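Local coordinates for glyoxalase family protein (Bacillus cereus, PDB 1SS4) that is of unknown function but belongs to the glyoxalase and vicinal oxygen chelate superfamily, many of whose members use a bound metal ion, and may epimerise methylmalonyl-CoA, at the interface of chains A and B. Sequence-based numbering; all coordinates share one arbitrary frame. Chains: chain A/B, Glyoxalase family protein.

Contact 1: the interface of chains A and B. Residues chain A 15-16, 86, 96; chain B 15-16, 86, 96-97.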
loop_
_atom_site.group_PDB
_atom_site.type_symbol
_atom_site.label_atom_id
_atom_site.label_comp_id
_atom_site.label_asym_id
_atom_site.label_seq_id
_atom_site.Cartn_x
_atom_site.Cartn_y
_atom_site.Cartn_z
ATOM N N VAL A 15 1.270 -2.590 4.572
ATOM C CA VAL A 15 0.721 -2.683 3.229
ATOM C C VAL A 15 1.405 -3.961 2.767
ATOM O O VAL A 15 2.571 -4.181 3.086
ATOM C CB VAL A 15 1.142 -1.516 2.324
ATOM C CG1 VAL A 15 2.645 -1.357 2.357
ATOM C CG2 VAL A 15 0.679 -1.787 0.901
ATOM N N SER A 16 0.683 -4.841 2.079
ATOM C CA SER A 16 1.309 -6.079 1.641
ATOM C C SER A 16 1.406 -6.134 0.151
ATOM O O SER A 16 0.564 -5.554 -0.561
ATOM C CB SER A 16 0.547 -7.308 2.140
ATOM O OG SER A 16 -0.710 -7.397 1.481
ATOM N N HIS A 86 -0.367 -7.355 -11.471
ATOM C CA HIS A 86 -0.459 -5.924 -11.732
ATOM C C HIS A 86 0.837 -5.270 -11.230
ATOM O O HIS A 86 0.902 -4.078 -10.979
ATOM C CB HIS A 86 -1.696 -5.261 -11.085
ATOM C CG HIS A 86 -1.938 -5.657 -9.663
ATOM N ND1 HIS A 86 -2.601 -6.812 -9.319
ATOM C CD2 HIS A 86 -1.611 -5.048 -8.498
ATOM C CE1 HIS A 86 -2.675 -6.898 -8.002
ATOM N NE2 HIS A 86 -2.084 -5.839 -7.479
ATOM N N TYR A 96 -4.202 0.233 -6.146
ATOM C CA TYR A 96 -2.974 0.561 -5.407
ATOM C C TYR A 96 -1.909 0.967 -6.403
ATOM O O TYR A 96 -1.702 0.295 -7.412
ATOM C CB TYR A 96 -2.508 -0.639 -4.586
ATOM C CG TYR A 96 -3.362 -0.867 -3.361
ATOM C CD1 TYR A 96 -3.267 -0.005 -2.263
ATOM C CD2 TYR A 96 -4.270 -1.927 -3.299
ATOM C CE1 TYR A 96 -4.033 -0.184 -1.150
ATOM C CE2 TYR A 96 -5.057 -2.123 -2.173
ATOM C CZ TYR A 96 -4.931 -1.246 -1.102
ATOM O OH TYR A 96 -5.660 -1.411 0.037
ATOM N N VAL B 15 0.929 5.449 1.137
ATOM C CA VAL B 15 0.661 4.447 0.115
ATOM C C VAL B 15 -0.397 5.145 -0.714
ATOM O O VAL B 15 -1.362 5.662 -0.153
ATOM C CB VAL B 15 0.063 3.133 0.705
ATOM C CG1 VAL B 15 -0.310 2.189 -0.427
ATOM C CG2 VAL B 15 1.092 2.450 1.604
ATOM N N SER B 16 -0.209 5.226 -2.029
ATOM C CA SER B 16 -1.220 5.902 -2.841
ATOM C C SER B 16 -2.166 4.908 -3.516
ATOM O O SER B 16 -1.783 3.782 -3.863
ATOM C CB SER B 16 -0.569 6.799 -3.913
ATOM O OG SER B 16 -0.005 6.010 -4.935
ATOM N N HIS B 86 -6.952 -2.496 -11.488
ATOM C CA HIS B 86 -6.647 -3.705 -10.729
ATOM C C HIS B 86 -7.248 -3.606 -9.326
ATOM O O HIS B 86 -6.824 -4.314 -8.413
ATOM C CB HIS B 86 -5.115 -3.969 -10.653
ATOM C CG HIS B 86 -4.292 -2.779 -10.230
ATOM N ND1 HIS B 86 -3.714 -1.909 -11.131
ATOM C CD2 HIS B 86 -3.906 -2.354 -9.001
ATOM C CE1 HIS B 86 -3.003 -1.002 -10.477
ATOM N NE2 HIS B 86 -3.101 -1.248 -9.182
ATOM N N TYR B 96 0.780 -5.044 -5.482
ATOM C CA TYR B 96 0.237 -4.518 -4.221
ATOM C C TYR B 96 -1.073 -5.249 -3.935
ATOM O O TYR B 96 -1.905 -5.401 -4.831
ATOM C CB TYR B 96 -0.008 -3.011 -4.337
ATOM C CG TYR B 96 1.278 -2.200 -4.284
ATOM C CD1 TYR B 96 1.974 -2.069 -3.085
ATOM C CD2 TYR B 96 1.781 -1.553 -5.428
ATOM C CE1 TYR B 96 3.140 -1.327 -3.007
ATOM C CE2 TYR B 96 2.943 -0.796 -5.368
ATOM C CZ TYR B 96 3.620 -0.691 -4.146
ATOM O OH TYR B 96 4.769 0.047 -4.015
ATOM N N LEU B 97 -1.257 -5.689 -2.691
ATOM C CA LEU B 97 -2.457 -6.446 -2.344
ATOM C C LEU B 97 -3.440 -5.641 -1.502
ATOM O O LEU B 97 -4.569 -5.411 -1.915
ATOM C CB LEU B 97 -2.081 -7.748 -1.604
ATOM C CG LEU B 97 -3.238 -8.643 -1.109
ATOM C CD1 LEU B 97 -4.044 -9.201 -2.310
ATOM C CD2 LEU B 97 -2.655 -9.800 -0.277
#
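Strand 9-18 and the loop bearing A:His86 in chain A meet strand 95-103 of chain B, and the same elements meet again with the chains exchanged, around the two-fold axis of this pair of vicinal oxygen chelate (VOC) subunits. The two histidine loops, the two 95-103 strands and the two 9-18 strands also touch. The patch illustrates how a symmetric interface can be built from a side chain that reads backbone. A:His86 NE2 donates to the carbonyl oxygen B:Tyr96 O at 2.7 Å, nearly straight at the hydrogen (176°), with that oxygen lying in the imidazole plane. B:His86 NE2 makes the twin bond to A:Tyr96 O. In both bonds the nitrogen is tilted about 21° from the carbonyl plane. Each ring is therefore fixed in its rotation by a partner at its edge.

Close to the axis the two histidines cross at roughly a right angle, CD2 of A:His86 lying 3.6 Å from CD2 of B:His86. With CG set between backbone N and carbonyl carbon (chi1 46° in A:His86 and similar in B:His86), CB and CG of the one pack on CB and CG of the other. The tyrosines meet at their stems: A:Tyr96 CB is 3.5 Å from B:Tyr96 CB, and the rings diverge from there. At its far edge, A:Tyr96 CE2 comes to 3.3 Å from B:Leu97 O, while CD1 touches B:Val15 CG1.

Next to this core, backbone B:Leu97 N donates to A:Ser16 O at 2.8 Å. Beside that bond the hydroxyl A:Ser16 OG lies 3.4 Å from B:Leu97 CB. A looser apolar touch, A:Val15 CB to B:Val15 CG2 at 4.0 Å, closes the patch.

Contact 2: the interface of chains A and B. Residues chain A 18-20, 85-87; chain B 94-95.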
loop_
_atom_site.group_PDB
_atom_site.type_symbol
_atom_site.label_atom_id
_atom_site.label_comp_id
_atom_site.label_asym_id
_atom_site.label_seq_id
_atom_site.Cartn_x
_atom_site.Cartn_y
_atom_site.Cartn_z
ATOM N N VAL A 18 2.278 -9.023 -3.039
ATOM C CA VAL A 18 2.410 -10.426 -3.427
ATOM C C VAL A 18 3.539 -10.432 -4.454
ATOM O O VAL A 18 3.477 -9.715 -5.445
ATOM C CB VAL A 18 1.103 -10.949 -4.061
ATOM C CG1 VAL A 18 1.303 -12.343 -4.632
ATOM C CG2 VAL A 18 0.027 -10.968 -3.017
ATOM N N VAL A 19 4.583 -11.216 -4.199
ATOM C CA VAL A 19 5.717 -11.239 -5.098
ATOM C C VAL A 19 6.036 -12.631 -5.623
ATOM O O VAL A 19 5.529 -13.637 -5.107
ATOM C CB VAL A 19 6.967 -10.639 -4.421
ATOM C CG1 VAL A 19 6.659 -9.223 -3.948
ATOM C CG2 VAL A 19 7.405 -11.504 -3.242
ATOM N N GLU A 20 6.861 -12.660 -6.669
ATOM C CA GLU A 20 7.297 -13.892 -7.321
ATOM C C GLU A 20 8.415 -14.554 -6.509
ATOM O O GLU A 20 8.411 -15.761 -6.290
ATOM C CB GLU A 20 7.807 -13.549 -8.724
ATOM C CG GLU A 20 8.005 -14.726 -9.644
ATOM C CD GLU A 20 8.448 -14.299 -11.041
ATOM O OE1 GLU A 20 8.647 -15.209 -11.880
ATOM O OE2 GLU A 20 8.599 -13.067 -11.307
ATOM N N ASP A 85 -1.515 -10.446 -12.548
ATOM C CA ASP A 85 -0.291 -9.706 -12.199
ATOM C C ASP A 85 -0.509 -8.221 -12.470
ATOM O O ASP A 85 -0.879 -7.869 -13.571
ATOM C CB ASP A 85 0.862 -10.238 -13.062
ATOM C CG ASP A 85 2.198 -9.519 -12.816
ATOM O OD1 ASP A 85 2.350 -8.845 -11.784
ATOM O OD2 ASP A 85 3.110 -9.642 -13.673
ATOM N N HIS A 86 -0.367 -7.355 -11.471
ATOM C CA HIS A 86 -0.459 -5.924 -11.732
ATOM C C HIS A 86 0.837 -5.270 -11.230
ATOM O O HIS A 86 0.902 -4.078 -10.979
ATOM C CB HIS A 86 -1.696 -5.261 -11.085
ATOM C CG HIS A 86 -1.938 -5.657 -9.663
ATOM N ND1 HIS A 86 -2.601 -6.812 -9.319
ATOM C CD2 HIS A 86 -1.611 -5.048 -8.498
ATOM C CE1 HIS A 86 -2.675 -6.898 -8.002
ATOM N NE2 HIS A 86 -2.084 -5.839 -7.479
ATOM N N ARG A 87 1.883 -6.072 -11.087
ATOM C CA ARG A 87 3.165 -5.533 -10.632
ATOM C C ARG A 87 3.673 -4.427 -11.548
ATOM O O ARG A 87 4.241 -3.455 -11.070
ATOM C CB ARG A 87 4.217 -6.634 -10.564
ATOM C CG ARG A 87 4.053 -7.589 -9.398
ATOM C CD ARG A 87 5.052 -8.753 -9.547
ATOM N NE ARG A 87 4.922 -9.432 -10.841
ATOM C CZ ARG A 87 5.760 -10.372 -11.288
ATOM N NH1 ARG A 87 6.804 -10.759 -10.547
ATOM N NH2 ARG A 87 5.560 -10.926 -12.477
ATOM N N LEU B 94 -0.176 -11.070 -8.432
ATOM C CA LEU B 94 1.101 -10.424 -8.113
ATOM C C LEU B 94 0.903 -8.904 -8.071
ATOM O O LEU B 94 0.111 -8.339 -8.863
ATOM C CB LEU B 94 2.162 -10.783 -9.158
ATOM C CG LEU B 94 2.487 -12.275 -9.150
ATOM C CD1 LEU B 94 3.004 -12.673 -10.534
ATOM C CD2 LEU B 94 3.499 -12.599 -8.042
ATOM N N GLY B 95 1.622 -8.258 -7.145
ATOM C CA GLY B 95 1.531 -6.813 -6.976
ATOM C C GLY B 95 0.969 -6.356 -5.643
ATOM O O GLY B 95 0.708 -7.170 -4.760
#
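A short stretch of intermolecular beta-bridging forms this site: B:Leu94, just ahead of strand 95-103, and B:Gly95, its first residue, lie between the end of A strand 9-18 and the A loop 85-87. A:Val18 and B:Gly95 form an antiparallel bridge, A:Val18 N donating to B:Gly95 O and B:Gly95 N returning a bond to A:Val18 O at 2.9 Å. On the other side A:Asp85 and B:Leu94 are bridged in parallel, with A:His86 N giving its hydrogen to B:Leu94 O at 2.8 Å. That same oxygen also lies above the A:His86 ring near ND1, where it is not placed for an in-plane bond.

The side chain of B:Leu94 is what the surrounding residues enclose. Its chi1 of -64° brings CG beside the backbone N, and beyond it the branch, turned by chi2 154°, parts the two methyls. B:Leu94 CD1 lies over a face of the guanidinium, 3.7 Å from A:Arg87 CZ. B:Leu94 CD2 reaches the backbone of A:Val19 and A:Glu20, 3.5 Å from A:Val19 C. Its CB rests against A:Asp85 OD1, and A:Val18 CG1 approaches at about a right angle to the leucine.

Salt bridges hold A:Arg87 in place as a flat wall. NE and NH2 grip A:Asp85 side-on, one to each carboxylate oxygen, A:Arg87 NE to A:Asp85 OD1 at 2.8 Å; both approach from above the carboxylate plane. A:Arg87 N reaches OD1 from the opposite face. A:Arg87 NH1 meets A:Glu20 OE2 at 3.0 Å on the anti side, tilted out of the carboxylate plane, while the oxygen lies in the guanidinium plane. The side-on grip and the NH1 bond fix the group's rotation, and the two acids would be expected to offset its charge, while CG and CD pack along the B chain. The site thus lies where strand 9-18 runs out ahead of helix 22-32, with the 85-87 loop facing it across the incoming B segment.

The centres of the C-alpha atoms of contact 1 and contact 2 lie about 9 Å apart, and both draw on A:His86, strand 9-18 of chain A and strand 95-103 of chain B. Successive residues of the B segment thus pass from one patch into the next, and a single loop histidine links the two. Contact 1 lies around the two-fold axis, where equivalent residues meet each other; contact 2 is farther along the same strand pairing and recurs with the chains exchanged. Such continuous, reciprocal pairing is consistent with a dimer that VOC proteins commonly form, although the structure alone does not prove it in solution.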